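Local coordinates for beta-lactamase (Klebsiella pneumoniae, PDB 6KBY), which probably hydrolyses beta-lactam antibiotics to substituted beta-amino acids as a class C serine enzyme, and here holds adenosine monophosphate in its pocket, at residues L52-P57 and W207-K212; Q124-E129 and Y156-T161. All blocks are in the same frame, centred on the assembly; numbering follows the deposited sequence.

Contact 1 of 2, residues L52-P57 and W207-K212; sequences LAAKQP and WGYNKK
The ring of Y209 carries the lysine chain of K55 on one face and meets A53 O and A54 CA at its edge. K55 CE lies 4.0 Å from the centroid of the Y209 ring, 14° off the ring normal, a CH-pi contact; the ammonium beyond it makes an off-centre cation-pi contact, with K55 NZ 4.8 Å from the same centroid. The lysine chain is extended and runs over the tyrosine in the opposite sense, CG near CZ and CE near CD2, so that the whole aliphatic part is in use. Within these two segments the W207 indole meets A54 at its edge, A54 CB standing 3.9 Å from W207 CD1.

Two hydrogen bonds fix this packing. K55 N donates to Y209 OH at 2.9 Å, nearly straight at 160°, so the tyrosine whose ring face carries the K55 side chain also accepts the K55 amide proton, at its hydroxyl oxygen. The other is between main chains, W207 N to A53 O at 2.9 Å. A53 and A54 form a classic beta bulge opposite strand 58-60, where the chain turns a corner.

The contact joins two small two-stranded hairpins, 54-55 with 58-60 and 208-209 with 215-216. H217 stacks on W207, P33 and P215 pack against Y209, and N347, just past strand 340-346, bonds to the backbone of L52 and Y209.

Contact 2 of 2, residues Q124-E129 and Y156-T161; sequences QLFMPE and YSNIGT. With AMP (adenosine monophosphate), chain B.
I159 packs its CD1 and CG1 against Q124, M127 and P128 to form the apolar centre. The CD1 methyl of I159 touches Q124 CG at 3.8 Å and P128 CD at 4.0 Å, while its CG1 lies against the backbone of M127. A turn at the last torsion of M127 (chi3 70°) sets CE against the CG2 branch of I159, the two side chains crossing at about a right angle. L125 and Y156 make a second apolar patch. L125 CG is anti to the backbone N (chi1 177°) and covers the centre of one face of the F126 ring; L125 CD1 reaches the edge of the Y156 ring, 3.6 Å from Y156 CD2.

Outward from these patches, L125 O takes two donors from one residue: N158 N at 2.8 Å and N158 ND2 at 2.9 Å, ND2 standing 49° out of the carbonyl plane. This grip helps set the rotation of the carboxamide, whose OD1 accepts from K74. S157, the N-cap of helix 158-171, gives its proton to Q124 O while OG accepts from G160 N along an almost straight line. Within the loop, Q124 NE2 closes onto F126 O.

At the polar edge the F126 ring meets the ligand, CD1 lying 3.3 Å from AMP N7, and Y156 OH is 2.9 Å from AMP O2P, with K321 as a hydrogen-bonded partner. Together Y156 and N158 match the YxN motif of class C beta-lactamases, here beside S71 and K74, which are consistent with the SxxK motif of the serine beta-lactamases.

In the fold
Contact 1 and contact 2 illustrate how one chain can build part of its pocket in one place and join peripheral hairpins in another. In sequence, 124-129 and 156-161 are nested inside the long excursion that 52-57 and 207-212 close, yet in space the two contacts do not touch: their centres are 27 Å apart and their nearest atoms about 11 Å. Contact 2 supplies four residues of the AMP pocket, F126, M127, Y156 and N158, and the Y156 side chain lies about 3 Å from that of S71 between nearest atoms. Contact 1 stands back from it, the Y209 side chain about 14 Å from the nucleotide, nearest atoms. S71 N and S324 O also bond to AMP.

Contact 1 of 2, residues L52-P57 and W207-K212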
loop_
_atom_site.group_PDB
_atom_site.type_symbol
_atom_site.label_atom_id
_atom_site.label_comp_id
_atom_site.label_asym_id
_atom_site.label_seq_id
_atom_site.Cartn_x
_atom_site.Cartn_y
_atom_site.Cartn_z
ATOM N N LEU A 52 22.335 4.549 -4.214
ATOM C CA LEU A 52 22.682 3.222 -4.706
ATOM C C LEU A 52 21.551 2.227 -4.500
ATOM O O LEU A 52 21.032 2.085 -3.387
ATOM C CB LEU A 52 23.917 2.697 -3.978
ATOM C CG LEU A 52 25.155 3.579 -4.066
ATOM C CD1 LEU A 52 26.314 2.951 -3.297
ATOM C CD2 LEU A 52 25.512 3.812 -5.518
ATOM N N ALA A 53 21.228 1.500 -5.574
ATOM C CA ALA A 53 20.357 0.337 -5.484
ATOM C C ALA A 53 21.075 -0.851 -4.855
ATOM O O ALA A 53 20.437 -1.697 -4.222
ATOM C CB ALA A 53 19.876 -0.037 -6.882
ATOM N N ALA A 54 22.394 -0.932 -5.024
ATOM C CA ALA A 54 23.198 -1.998 -4.443
ATOM C C ALA A 54 24.580 -1.442 -4.145
ATOM O O ALA A 54 25.089 -0.605 -4.892
ATOM C CB ALA A 54 23.320 -3.185 -5.403
ATOM N N LYS A 55 25.181 -1.912 -3.053
ATOM C CA LYS A 55 26.500 -1.430 -2.654
ATOM C C LYS A 55 27.639 -2.194 -3.318
ATOM O O LYS A 55 28.645 -1.589 -3.705
ATOM C CB LYS A 55 26.660 -1.540 -1.139
ATOM C CG LYS A 55 25.703 -0.684 -0.346
ATOM C CD LYS A 55 25.999 -0.795 1.134
ATOM C CE LYS A 55 24.960 -0.063 1.955
ATOM N NZ LYS A 55 25.271 -0.104 3.410
ATOM N N GLN A 56 27.506 -3.508 -3.448
ATOM C CA GLN A 56 28.620 -4.336 -3.886
ATOM C C GLN A 56 28.139 -5.536 -4.697
ATOM O O GLN A 56 27.545 -6.460 -4.142
ATOM C CB GLN A 56 29.428 -4.808 -2.676
ATOM C CG GLN A 56 30.750 -5.464 -3.027
ATOM C CD GLN A 56 31.509 -4.707 -4.099
ATOM O OE1 GLN A 56 31.699 -3.494 -4.004
ATOM N NE2 GLN A 56 31.941 -5.422 -5.131
ATOM N N PRO A 57 28.372 -5.520 -6.019
ATOM C CA PRO A 57 28.938 -4.417 -6.805
ATOM C C PRO A 57 28.011 -3.204 -6.846
ATOM O O PRO A 57 26.789 -3.353 -6.804
ATOM C CB PRO A 57 29.063 -5.016 -8.210
ATOM C CG PRO A 57 29.106 -6.487 -7.993
ATOM C CD PRO A 57 28.190 -6.730 -6.838
ATOM N N TRP A 207 18.832 -4.126 -3.872
ATOM C CA TRP A 207 18.954 -4.885 -2.642
ATOM C C TRP A 207 18.484 -4.021 -1.481
ATOM O O TRP A 207 18.683 -2.802 -1.482
ATOM C CB TRP A 207 20.398 -5.348 -2.436
ATOM C CG TRP A 207 20.720 -6.494 -3.337
ATOM C CD1 TRP A 207 21.296 -6.435 -4.571
ATOM C CD2 TRP A 207 20.419 -7.871 -3.095
ATOM N NE1 TRP A 207 21.393 -7.703 -5.107
ATOM C CE2 TRP A 207 20.861 -8.600 -4.218
ATOM C CE3 TRP A 207 19.820 -8.557 -2.038
ATOM C CZ2 TRP A 207 20.729 -9.988 -4.306
ATOM C CZ3 TRP A 207 19.696 -9.937 -2.125
ATOM C CH2 TRP A 207 20.142 -10.632 -3.252
ATOM N N GLY A 208 17.817 -4.650 -0.522
ATOM C CA GLY A 208 17.494 -3.978 0.712
ATOM C C GLY A 208 18.587 -4.182 1.727
ATOM O O GLY A 208 19.337 -5.149 1.659
ATOM N N TYR A 209 18.696 -3.265 2.680
ATOM C CA TYR A 209 19.741 -3.340 3.695
ATOM C C TYR A 209 19.090 -3.357 5.070
ATOM O O TYR A 209 18.418 -2.393 5.456
ATOM C CB TYR A 209 20.774 -2.223 3.501
ATOM C CG TYR A 209 21.524 -2.491 2.216
ATOM C CD1 TYR A 209 21.036 -2.045 0.995
ATOM C CD2 TYR A 209 22.667 -3.284 2.213
ATOM C CE1 TYR A 209 21.681 -2.347 -0.185
ATOM C CE2 TYR A 209 23.323 -3.587 1.040
ATOM C CZ TYR A 209 22.828 -3.117 -0.158
ATOM O OH TYR A 209 23.466 -3.420 -1.336
ATOM N N ASN A 210 19.254 -4.475 5.784
ATOM C CA ASN A 210 18.546 -4.696 7.039
ATOM C C ASN A 210 19.230 -3.935 8.175
ATOM O O ASN A 210 20.137 -3.124 7.960
ATOM C CB ASN A 210 18.347 -6.191 7.304
ATOM C CG ASN A 210 19.646 -6.921 7.628
ATOM O OD1 ASN A 210 20.696 -6.305 7.823
ATOM N ND2 ASN A 210 19.572 -8.248 7.701
ATOM N N LYS A 211 18.794 -4.196 9.412
ATOM C CA LYS A 211 19.320 -3.460 10.558
ATOM C C LYS A 211 20.815 -3.668 10.736
ATOM O O LYS A 211 21.507 -2.779 11.247
ATOM C CB LYS A 211 18.594 -3.880 11.831
ATOM C CG LYS A 211 17.170 -3.400 11.923
ATOM C CD LYS A 211 16.573 -3.866 13.232
ATOM C CE LYS A 211 15.135 -3.423 13.380
ATOM N NZ LYS A 211 14.617 -3.779 14.726
ATOM N N LYS A 212 21.328 -4.829 10.346
ATOM C CA LYS A 212 22.760 -5.085 10.386
ATOM C C LYS A 212 23.435 -4.788 9.053
ATOM O O LYS A 212 24.585 -5.186 8.844
ATOM C CB LYS A 212 23.034 -6.511 10.872
ATOM C CG LYS A 212 22.673 -6.690 12.344
ATOM C CD LYS A 212 22.930 -8.091 12.862
ATOM C CE LYS A 212 22.528 -8.192 14.336
ATOM N NZ LYS A 212 22.729 -9.555 14.891
#

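Contact 2 of 2, residues Q124-E129 and Y156-T161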
loop_
_atom_site.group_PDB
_atom_site.type_symbol
_atom_site.label_atom_id
_atom_site.label_comp_id
_atom_site.label_asym_id
_atom_site.label_seq_id
_atom_site.Cartn_x
_atom_site.Cartn_y
_atom_site.Cartn_z
ATOM N N GLN A 124 -4.758 -11.726 13.700
ATOM C CA GLN A 124 -3.537 -11.106 14.188
ATOM C C GLN A 124 -2.698 -10.561 13.028
ATOM O O GLN A 124 -2.955 -10.812 11.848
ATOM C CB GLN A 124 -2.727 -12.112 15.004
ATOM C CG GLN A 124 -2.152 -13.235 14.172
ATOM C CD GLN A 124 -1.555 -14.317 15.039
ATOM O OE1 GLN A 124 -2.135 -14.689 16.067
ATOM N NE2 GLN A 124 -0.402 -14.834 14.644
ATOM N N LEU A 125 -1.632 -9.854 13.395
ATOM C CA LEU A 125 -0.797 -9.174 12.413
ATOM C C LEU A 125 -0.104 -10.156 11.476
ATOM O O LEU A 125 -0.163 -10.006 10.250
ATOM C CB LEU A 125 0.219 -8.297 13.143
ATOM C CG LEU A 125 1.235 -7.556 12.275
ATOM C CD1 LEU A 125 0.550 -6.740 11.195
ATOM C CD2 LEU A 125 2.096 -6.656 13.148
ATOM N N PHE A 126 0.588 -11.149 12.030
ATOM C CA PHE A 126 1.468 -12.015 11.257
ATOM C C PHE A 126 0.916 -13.427 11.130
ATOM O O PHE A 126 0.446 -14.013 12.111
ATOM C CB PHE A 126 2.851 -12.100 11.910
ATOM C CG PHE A 126 3.604 -10.802 11.904
ATOM C CD1 PHE A 126 3.931 -10.184 10.707
ATOM C CD2 PHE A 126 3.981 -10.195 13.089
ATOM C CE1 PHE A 126 4.623 -8.985 10.695
ATOM C CE2 PHE A 126 4.680 -9.005 13.085
ATOM C CZ PHE A 126 4.997 -8.393 11.889
ATOM N N MET A 127 1.018 -13.980 9.929
ATOM C CA MET A 127 0.750 -15.396 9.718
ATOM C C MET A 127 1.651 -16.224 10.629
ATOM O O MET A 127 2.860 -15.966 10.694
ATOM C CB MET A 127 1.072 -15.745 8.266
ATOM C CG MET A 127 0.697 -17.158 7.872
ATOM S SD MET A 127 -1.083 -17.342 7.666
ATOM C CE MET A 127 -1.328 -16.389 6.170
ATOM N N PRO A 128 1.115 -17.209 11.346
ATOM C CA PRO A 128 1.986 -18.117 12.104
ATOM C C PRO A 128 3.068 -18.698 11.203
ATOM O O PRO A 128 2.803 -19.133 10.083
ATOM C CB PRO A 128 1.016 -19.195 12.599
ATOM C CG PRO A 128 -0.296 -18.474 12.712
ATOM C CD PRO A 128 -0.315 -17.482 11.572
ATOM N N GLU A 129 4.309 -18.692 11.702
ATOM C CA GLU A 129 5.450 -19.042 10.858
ATOM C C GLU A 129 5.398 -20.488 10.382
ATOM O O GLU A 129 5.964 -20.812 9.331
ATOM C CB GLU A 129 6.764 -18.781 11.597
ATOM C CG GLU A 129 7.136 -17.313 11.721
ATOM C CD GLU A 129 8.490 -17.109 12.375
ATOM O OE1 GLU A 129 9.252 -18.094 12.492
ATOM O OE2 GLU A 129 8.793 -15.964 12.770
ATOM N N TYR A 156 -4.522 -4.321 12.496
ATOM C CA TYR A 156 -3.866 -4.394 11.197
ATOM C C TYR A 156 -3.348 -5.814 10.983
ATOM O O TYR A 156 -2.716 -6.393 11.874
ATOM C CB TYR A 156 -2.722 -3.381 11.208
ATOM C CG TYR A 156 -2.000 -3.201 9.906
ATOM C CD1 TYR A 156 -2.521 -2.406 8.901
ATOM C CD2 TYR A 156 -0.753 -3.769 9.710
ATOM C CE1 TYR A 156 -1.837 -2.218 7.716
ATOM C CE2 TYR A 156 -0.064 -3.590 8.525
ATOM C CZ TYR A 156 -0.623 -2.818 7.528
ATOM O OH TYR A 156 0.050 -2.620 6.342
ATOM N N SER A 157 -3.642 -6.402 9.821
ATOM C CA SER A 157 -3.430 -7.839 9.665
ATOM C C SER A 157 -2.951 -8.217 8.273
ATOM O O SER A 157 -3.651 -7.978 7.281
ATOM C CB SER A 157 -4.707 -8.615 9.987
ATOM O OG SER A 157 -4.507 -10.010 9.790
ATOM N N ASN A 158 -1.792 -8.880 8.216
ATOM C CA ASN A 158 -1.376 -9.502 6.964
ATOM C C ASN A 158 -2.282 -10.665 6.591
ATOM O O ASN A 158 -2.514 -10.914 5.402
ATOM C CB ASN A 158 0.072 -9.967 7.068
ATOM C CG ASN A 158 1.016 -8.804 7.216
ATOM O OD1 ASN A 158 1.146 -7.998 6.308
ATOM N ND2 ASN A 158 1.600 -8.648 8.400
ATOM N N ILE A 159 -2.790 -11.394 7.584
ATOM C CA ILE A 159 -3.622 -12.561 7.302
ATOM C C ILE A 159 -4.942 -12.135 6.680
ATOM O O ILE A 159 -5.376 -12.687 5.665
ATOM C CB ILE A 159 -3.863 -13.395 8.574
ATOM C CG1 ILE A 159 -2.567 -13.673 9.339
ATOM C CG2 ILE A 159 -4.572 -14.696 8.207
ATOM C CD1 ILE A 159 -2.789 -14.440 10.644
ATOM N N GLY A 160 -5.614 -11.164 7.300
ATOM C CA GLY A 160 -6.866 -10.681 6.738
ATOM C C GLY A 160 -6.704 -10.155 5.323
ATOM O O GLY A 160 -7.531 -10.430 4.450
ATOM N N THR A 161 -5.615 -9.422 5.068
ATOM C CA THR A 161 -5.351 -8.946 3.714
ATOM C C THR A 161 -5.163 -10.112 2.760
ATOM O O THR A 161 -5.618 -10.068 1.609
ATOM C CB THR A 161 -4.109 -8.054 3.687
ATOM O OG1 THR A 161 -4.205 -7.048 4.697
ATOM C CG2 THR A 161 -3.970 -7.395 2.330
HETATM P P AMP B . 3.471 -3.621 5.924
HETATM O O1P AMP B . 4.682 -3.155 5.177
HETATM O O2P AMP B . 2.906 -2.735 7.002
HETATM O "O5'" AMP B . 3.712 -5.084 6.492
HETATM C "C5'" AMP B . 4.253 -6.097 5.657
HETATM C "C4'" AMP B . 5.667 -6.445 6.044
HETATM O "O4'" AMP B . 5.675 -7.124 7.329
HETATM C "C3'" AMP B . 6.380 -7.408 5.105
HETATM O "O3'" AMP B . 6.940 -6.767 3.973
HETATM C "C2'" AMP B . 7.402 -8.074 6.012
HETATM O "O2'" AMP B . 8.516 -7.218 6.232
HETATM C "C1'" AMP B . 6.611 -8.182 7.314
HETATM N N9 AMP B . 5.866 -9.452 7.396
HETATM C C8 AMP B . 4.522 -9.584 7.346
HETATM N N7 AMP B . 4.153 -10.888 7.451
HETATM C C5 AMP B . 5.285 -11.611 7.567
HETATM C C6 AMP B . 5.616 -13.045 7.715
HETATM N N6 AMP B . 4.639 -13.982 7.754
HETATM N N1 AMP B . 6.924 -13.386 7.802
HETATM C C2 AMP B . 7.903 -12.460 7.760
HETATM N N3 AMP B . 7.673 -11.139 7.629
HETATM C C4 AMP B . 6.409 -10.662 7.531
#